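Local coordinates for protein eukaryotic translation initiation factor 4E type 5 (PDB 7KCJ) that probably binds the 7-methylguanosine cap of mRNA and probably acts in translation initiation in Leishmania major, at residues 76-82 and 137-143; 87-91 and 155-159. Residues are numbered along the deposited sequence.

Contact 1 of 2, residues 76-82 and 137-143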
loop_
_atom_site.group_PDB
_atom_site.type_symbol
_atom_site.label_atom_id
_atom_site.label_comp_id
_atom_site.label_asym_id
_atom_site.label_seq_id
_atom_site.Cartn_x
_atom_site.Cartn_y
_atom_site.Cartn_z
ATOM N N SER A 76 10.301 -4.305 -5.528
ATOM C CA SER A 76 8.981 -4.461 -6.115
ATOM C C SER A 76 7.899 -3.680 -5.334
ATOM O O SER A 76 8.133 -3.197 -4.219
ATOM C CB SER A 76 8.610 -5.943 -6.255
ATOM O OG SER A 76 8.158 -6.475 -5.021
ATOM N N THR A 77 6.709 -3.567 -5.928
ATOM C CA THR A 77 5.587 -2.866 -5.327
ATOM C C THR A 77 4.291 -3.525 -5.752
ATOM O O THR A 77 4.072 -3.747 -6.942
ATOM C CB THR A 77 5.565 -1.367 -5.718
ATOM O OG1 THR A 77 6.872 -0.810 -5.672
ATOM C CG2 THR A 77 4.654 -0.560 -4.839
ATOM N N LEU A 78 3.436 -3.850 -4.793
ATOM C CA LEU A 78 2.095 -4.372 -5.036
ATOM C C LEU A 78 1.203 -3.149 -4.872
ATOM O O LEU A 78 1.259 -2.507 -3.837
ATOM C CB LEU A 78 1.718 -5.465 -4.035
ATOM C CG LEU A 78 0.313 -6.036 -4.198
ATOM C CD1 LEU A 78 0.165 -6.736 -5.548
ATOM C CD2 LEU A 78 -0.018 -7.017 -3.048
ATOM N N ILE A 79 0.469 -2.765 -5.901
ATOM C CA ILE A 79 -0.312 -1.523 -5.906
ATOM C C ILE A 79 -1.827 -1.738 -5.945
ATOM O O ILE A 79 -2.310 -2.573 -6.712
ATOM C CB ILE A 79 0.157 -0.705 -7.138
ATOM C CG1 ILE A 79 1.693 -0.429 -7.086
ATOM C CG2 ILE A 79 -0.647 0.593 -7.324
ATOM C CD1 ILE A 79 2.306 0.178 -8.430
ATOM N N PHE A 80 -2.580 -0.969 -5.142
ATOM C CA PHE A 80 -4.041 -0.999 -5.124
ATOM C C PHE A 80 -4.510 0.428 -5.396
ATOM O O PHE A 80 -4.176 1.336 -4.620
ATOM C CB PHE A 80 -4.589 -1.454 -3.756
ATOM C CG PHE A 80 -4.144 -2.828 -3.313
ATOM C CD1 PHE A 80 -2.886 -3.026 -2.775
ATOM C CD2 PHE A 80 -4.994 -3.916 -3.422
ATOM C CE1 PHE A 80 -2.481 -4.288 -2.375
ATOM C CE2 PHE A 80 -4.582 -5.176 -3.029
ATOM C CZ PHE A 80 -3.338 -5.354 -2.496
ATOM N N ALA A 81 -5.286 0.642 -6.474
ATOM C CA ALA A 81 -5.772 1.986 -6.776
ATOM C C ALA A 81 -7.273 1.995 -6.916
ATOM O O ALA A 81 -7.810 1.240 -7.724
ATOM C CB ALA A 81 -5.131 2.532 -8.043
ATOM N N ARG A 82 -7.949 2.871 -6.172
ATOM C CA ARG A 82 -9.390 2.960 -6.259
ATOM C C ARG A 82 -9.832 3.566 -7.600
ATOM O O ARG A 82 -9.391 4.658 -7.956
ATOM C CB ARG A 82 -9.942 3.746 -5.057
ATOM C CG ARG A 82 -11.457 3.661 -4.947
ATOM C CD ARG A 82 -11.975 4.503 -3.803
ATOM N NE ARG A 82 -11.620 5.916 -3.952
ATOM C CZ ARG A 82 -12.326 6.797 -4.656
ATOM N NH1 ARG A 82 -13.437 6.424 -5.278
ATOM N NH2 ARG A 82 -11.930 8.062 -4.732
ATOM N N ASP A 137 -6.775 6.897 -1.366
ATOM C CA ASP A 137 -7.079 6.343 -2.698
ATOM C C ASP A 137 -6.054 5.428 -3.326
ATOM O O ASP A 137 -6.360 4.843 -4.361
ATOM C CB ASP A 137 -7.382 7.440 -3.716
ATOM C CG ASP A 137 -8.584 8.259 -3.362
ATOM O OD1 ASP A 137 -9.583 7.673 -2.900
ATOM O OD2 ASP A 137 -8.525 9.492 -3.527
ATOM N N VAL A 138 -4.847 5.341 -2.790
ATOM C CA VAL A 138 -3.822 4.452 -3.323
ATOM C C VAL A 138 -3.100 3.793 -2.156
ATOM O O VAL A 138 -2.743 4.463 -1.169
ATOM C CB VAL A 138 -2.799 5.122 -4.291
ATOM C CG1 VAL A 138 -1.703 4.143 -4.694
ATOM C CG2 VAL A 138 -3.470 5.682 -5.541
ATOM N N LEU A 139 -2.843 2.502 -2.284
ATOM C CA LEU A 139 -2.118 1.748 -1.292
ATOM C C LEU A 139 -0.988 1.031 -2.022
ATOM O O LEU A 139 -1.242 0.351 -3.010
ATOM C CB LEU A 139 -3.076 0.734 -0.674
ATOM C CG LEU A 139 -2.713 0.127 0.657
ATOM C CD1 LEU A 139 -2.587 1.183 1.727
ATOM C CD2 LEU A 139 -3.813 -0.832 1.066
ATOM N N ARG A 140 0.263 1.218 -1.575
ATOM C CA ARG A 140 1.417 0.588 -2.196
ATOM C C ARG A 140 2.143 -0.244 -1.149
ATOM O O ARG A 140 2.482 0.259 -0.094
ATOM C CB ARG A 140 2.350 1.640 -2.805
ATOM C CG ARG A 140 1.607 2.762 -3.529
ATOM C CD ARG A 140 2.277 3.159 -4.809
ATOM N NE ARG A 140 3.512 3.890 -4.566
ATOM C CZ ARG A 140 4.481 4.047 -5.463
ATOM N NH1 ARG A 140 4.376 3.499 -6.668
ATOM N NH2 ARG A 140 5.564 4.753 -5.161
ATOM N N ILE A 141 2.334 -1.528 -1.409
ATOM C CA ILE A 141 3.000 -2.430 -0.473
ATOM C C ILE A 141 4.351 -2.861 -1.030
ATOM O O ILE A 141 4.407 -3.375 -2.142
ATOM C CB ILE A 141 2.096 -3.613 -0.101
ATOM C CG1 ILE A 141 0.695 -3.151 0.297
ATOM C CG2 ILE A 141 2.702 -4.422 1.002
ATOM C CD1 ILE A 141 -0.287 -4.349 0.464
ATOM N N ALA A 142 5.442 -2.527 -0.329
ATOM C CA ALA A 142 6.787 -2.843 -0.792
ATOM C C ALA A 142 7.523 -3.819 0.102
ATOM O O ALA A 142 7.719 -3.529 1.285
ATOM C CB ALA A 142 7.602 -1.573 -0.920
ATOM N N ALA A 143 7.999 -4.935 -0.459
ATOM C CA ALA A 143 8.802 -5.892 0.317
ATOM C C ALA A 143 10.172 -5.262 0.584
ATOM O O ALA A 143 10.861 -4.856 -0.364
ATOM C CB ALA A 143 9.001 -7.176 -0.477
HETATM O O HOH W 1 10.281 -3.288 -2.368
HETATM O O HOH W 2 6.335 -5.783 -2.675
#
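A salt bridge closes one end of this antiparallel strand pair: Arg82 NE lies 2.9 Å from Asp137 OD1, and Arg82 NH2 donates to that same oxygen, Asp137 OD1, at 3.0 Å. The backbone of these two residues is joined as well, Arg82 N to Asp137 O at 3.1 Å. Inward from there run two reciprocal pairs of amide hydrogen bonds. Phe80 N reaches Leu139 O at 2.8 Å and Leu139 N reaches Phe80 O at 2.9 Å; Leu78 N bonds Ile141 O at 2.9 Å and Ile141 N bonds Leu78 O at 2.8 Å. Between them sits the non-hydrogen-bonded pair Ile79–Arg140, where Ile79 CA approaches Leu139 O at 3.6 Å in a CA-H...O contact. At the far end water takes over, one molecule joining Ser76 O to Ala143 O, a second linking Ser76 OG, Ile141 O and Ala143 N; Ser76 OG is also hydrogen-bonded to Gly73 O.

Leu78, Phe80, Leu139 and Ile141 share one face of the sheet, with Phe80 CE1 3.6 Å from Ile141 CD1; helix 108-121 packs over this face through Leu113, Val116, Leu117 and Met121. The other face carries Ile79, Ala81, Val138 and Arg140. Here Thr77 CG2 lies over one face of the Arg140 guanidinium, whose NE is held by a salt bridge to Glu156 on the next strand. The chemistry is thus split by face: the four side chains turned to the helix are all apolar and belong to the core of the eIF4E fold, whereas the reverse side admits a charged group, paired within the sheet.

Contact 2 of 2, residues 87-91 and 155-159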
loop_
_atom_site.group_PDB
_atom_site.type_symbol
_atom_site.label_atom_id
_atom_site.label_comp_id
_atom_site.label_asym_id
_atom_site.label_seq_id
_atom_site.Cartn_x
_atom_site.Cartn_y
_atom_site.Cartn_z
ATOM N N PRO A 87 -1.156 3.042 -14.023
ATOM C CA PRO A 87 -0.206 3.284 -12.921
ATOM C C PRO A 87 -0.516 4.582 -12.193
ATOM O O PRO A 87 -0.696 5.605 -12.835
ATOM C CB PRO A 87 1.155 3.342 -13.633
ATOM C CG PRO A 87 0.958 2.544 -14.896
ATOM C CD PRO A 87 -0.455 2.864 -15.311
ATOM N N PRO A 88 -0.720 4.528 -10.867
ATOM C CA PRO A 88 -1.062 5.770 -10.141
ATOM C C PRO A 88 0.114 6.737 -10.059
ATOM O O PRO A 88 1.264 6.320 -10.027
ATOM C CB PRO A 88 -1.504 5.276 -8.767
ATOM C CG PRO A 88 -0.796 3.974 -8.593
ATOM C CD PRO A 88 -0.587 3.367 -9.961
ATOM N N SER A 89 -0.183 8.028 -10.064
ATOM C CA SER A 89 0.819 9.081 -10.040
ATOM C C SER A 89 0.587 10.046 -8.876
ATOM O O SER A 89 -0.562 10.323 -8.547
ATOM C CB SER A 89 0.745 9.842 -11.363
ATOM O OG SER A 89 1.570 10.990 -11.389
ATOM N N TYR A 90 1.685 10.623 -8.327
ATOM C CA TYR A 90 1.666 11.649 -7.256
ATOM C C TYR A 90 0.880 12.895 -7.706
ATOM O O TYR A 90 0.294 13.600 -6.897
ATOM C CB TYR A 90 3.100 12.160 -6.957
ATOM C CG TYR A 90 3.998 11.242 -6.157
ATOM C CD1 TYR A 90 3.480 10.414 -5.174
ATOM C CD2 TYR A 90 5.372 11.243 -6.347
ATOM C CE1 TYR A 90 4.306 9.611 -4.398
ATOM C CE2 TYR A 90 6.204 10.415 -5.603
ATOM C CZ TYR A 90 5.667 9.597 -4.630
ATOM O OH TYR A 90 6.475 8.770 -3.882
ATOM N N GLU A 91 0.964 13.196 -8.995
ATOM C CA GLU A 91 0.381 14.329 -9.705
ATOM C C GLU A 91 -1.139 14.348 -9.635
ATOM O O GLU A 91 -1.714 15.400 -9.836
ATOM C CB GLU A 91 0.838 14.256 -11.171
ATOM C CG GLU A 91 0.984 15.581 -11.882
ATOM C CD GLU A 91 1.499 15.454 -13.306
ATOM O OE1 GLU A 91 2.150 14.428 -13.616
ATOM O OE2 GLU A 91 1.259 16.385 -14.111
ATOM N N VAL A 155 4.205 -0.188 3.993
ATOM C CA VAL A 155 2.933 0.150 3.387
ATOM C C VAL A 155 2.900 1.666 3.223
ATOM O O VAL A 155 3.191 2.408 4.165
ATOM C CB VAL A 155 1.728 -0.368 4.200
ATOM C CG1 VAL A 155 0.416 -0.065 3.464
ATOM C CG2 VAL A 155 1.849 -1.862 4.470
ATOM N N GLU A 156 2.637 2.129 2.016
ATOM C CA GLU A 156 2.575 3.550 1.690
ATOM C C GLU A 156 1.128 3.873 1.315
ATOM O O GLU A 156 0.587 3.269 0.390
ATOM C CB GLU A 156 3.520 3.853 0.513
ATOM C CG GLU A 156 3.447 5.278 -0.030
ATOM C CD GLU A 156 4.386 5.554 -1.191
ATOM O OE1 GLU A 156 4.737 6.732 -1.413
ATOM O OE2 GLU A 156 4.773 4.581 -1.881
ATOM N N VAL A 157 0.505 4.807 2.026
ATOM C CA VAL A 157 -0.887 5.199 1.769
ATOM C C VAL A 157 -0.931 6.603 1.189
ATOM O O VAL A 157 -0.392 7.509 1.813
ATOM C CB VAL A 157 -1.712 5.176 3.088
ATOM C CG1 VAL A 157 -3.198 5.369 2.797
ATOM C CG2 VAL A 157 -1.467 3.895 3.900
ATOM N N TRP A 158 -1.591 6.814 0.040
ATOM C CA TRP A 158 -1.718 8.152 -0.558
ATOM C C TRP A 158 -3.079 8.718 -0.256
ATOM O O TRP A 158 -4.089 8.089 -0.567
ATOM C CB TRP A 158 -1.499 8.150 -2.082
ATOM C CG TRP A 158 -0.112 7.783 -2.551
ATOM C CD1 TRP A 158 0.985 7.517 -1.781
ATOM C CD2 TRP A 158 0.306 7.623 -3.915
ATOM N NE1 TRP A 158 2.057 7.197 -2.583
ATOM C CE2 TRP A 158 1.667 7.260 -3.897
ATOM C CE3 TRP A 158 -0.334 7.766 -5.155
ATOM C CZ2 TRP A 158 2.382 6.989 -5.065
ATOM C CZ3 TRP A 158 0.400 7.544 -6.312
ATOM C CH2 TRP A 158 1.744 7.170 -6.255
ATOM N N LEU A 159 -3.114 9.874 0.401
ATOM C CA LEU A 159 -4.365 10.535 0.740
ATOM C C LEU A 159 -4.623 11.646 -0.274
ATOM O O LEU A 159 -3.697 12.373 -0.618
ATOM C CB LEU A 159 -4.312 11.158 2.147
ATOM C CG LEU A 159 -3.508 10.485 3.273
ATOM C CD1 LEU A 159 -3.719 11.184 4.544
ATOM C CD2 LEU A 159 -3.935 9.088 3.496
#
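Along strand 155-159, every second residue faces the loop 87-91. Val155 turns instead to the opposite side of the sheet, against helix 108-121. Glu156 points toward the loop, and its OE1 lies 3.6 Å from Tyr90 OH, near the plane of the tyrosine ring. The same carboxylate is fixed from several directions: OE1 accepts a hydrogen bond from Trp158 NE1 at 3.0 Å and forms a salt bridge with Arg98, while OE2 pairs with Arg140. Val157 again packs on the helix.

Trp158 is the centre of the contact. With its indole oriented by Glu156, it offers one face to Tyr90, whose CE1 comes within 3.3 Å of Trp158 CZ2; the two six-membered rings meet obliquely, centroids 4.9 Å apart and planes at 44°. Pro88 C lies at the indole edge, 3.8 Å from Trp158 CZ3, with Pro88 CB equally close to Trp158 CZ3 at 3.8 Å and Ser89 C 3.6 Å from Trp158 CZ3. Phe193 adds a third ring, edge-to-face on Trp158 and also against Tyr90. Leu159 returns to the far side. The arrangement is an aromatic cluster on the face of the eIF4E-type antiparallel sheet opposite helix 108-121, where the loop between strands 77-82 and 97-103 folds back over an inner strand, 153-159.

How the contacts relate
From the N terminus the chain first builds strands 13-23 and 48-55 with helices 28-34, 39-46 and 56-64, then enters strand 77-82 and the loop holding residues 87-91, followed by strand 97-103 and helices 108-121 and 123-129. On entering strand 136-143 it closes contact 1, and the next strand, 153-159, closes contact 2. The two closures therefore cross, their segments alternating along the sequence. Strands 136-143 and 153-159 are neighbours, so Val138 O meets Trp158 N at 2.9 Å, a probable hydrogen bond. On the loop side, Ile79 CG2 packs 3.6 Å from Pro88 CG. Together the contacts unite three strands adjacent in the sheet, 77-82, 136-143 and 153-159, with the loop lying across them.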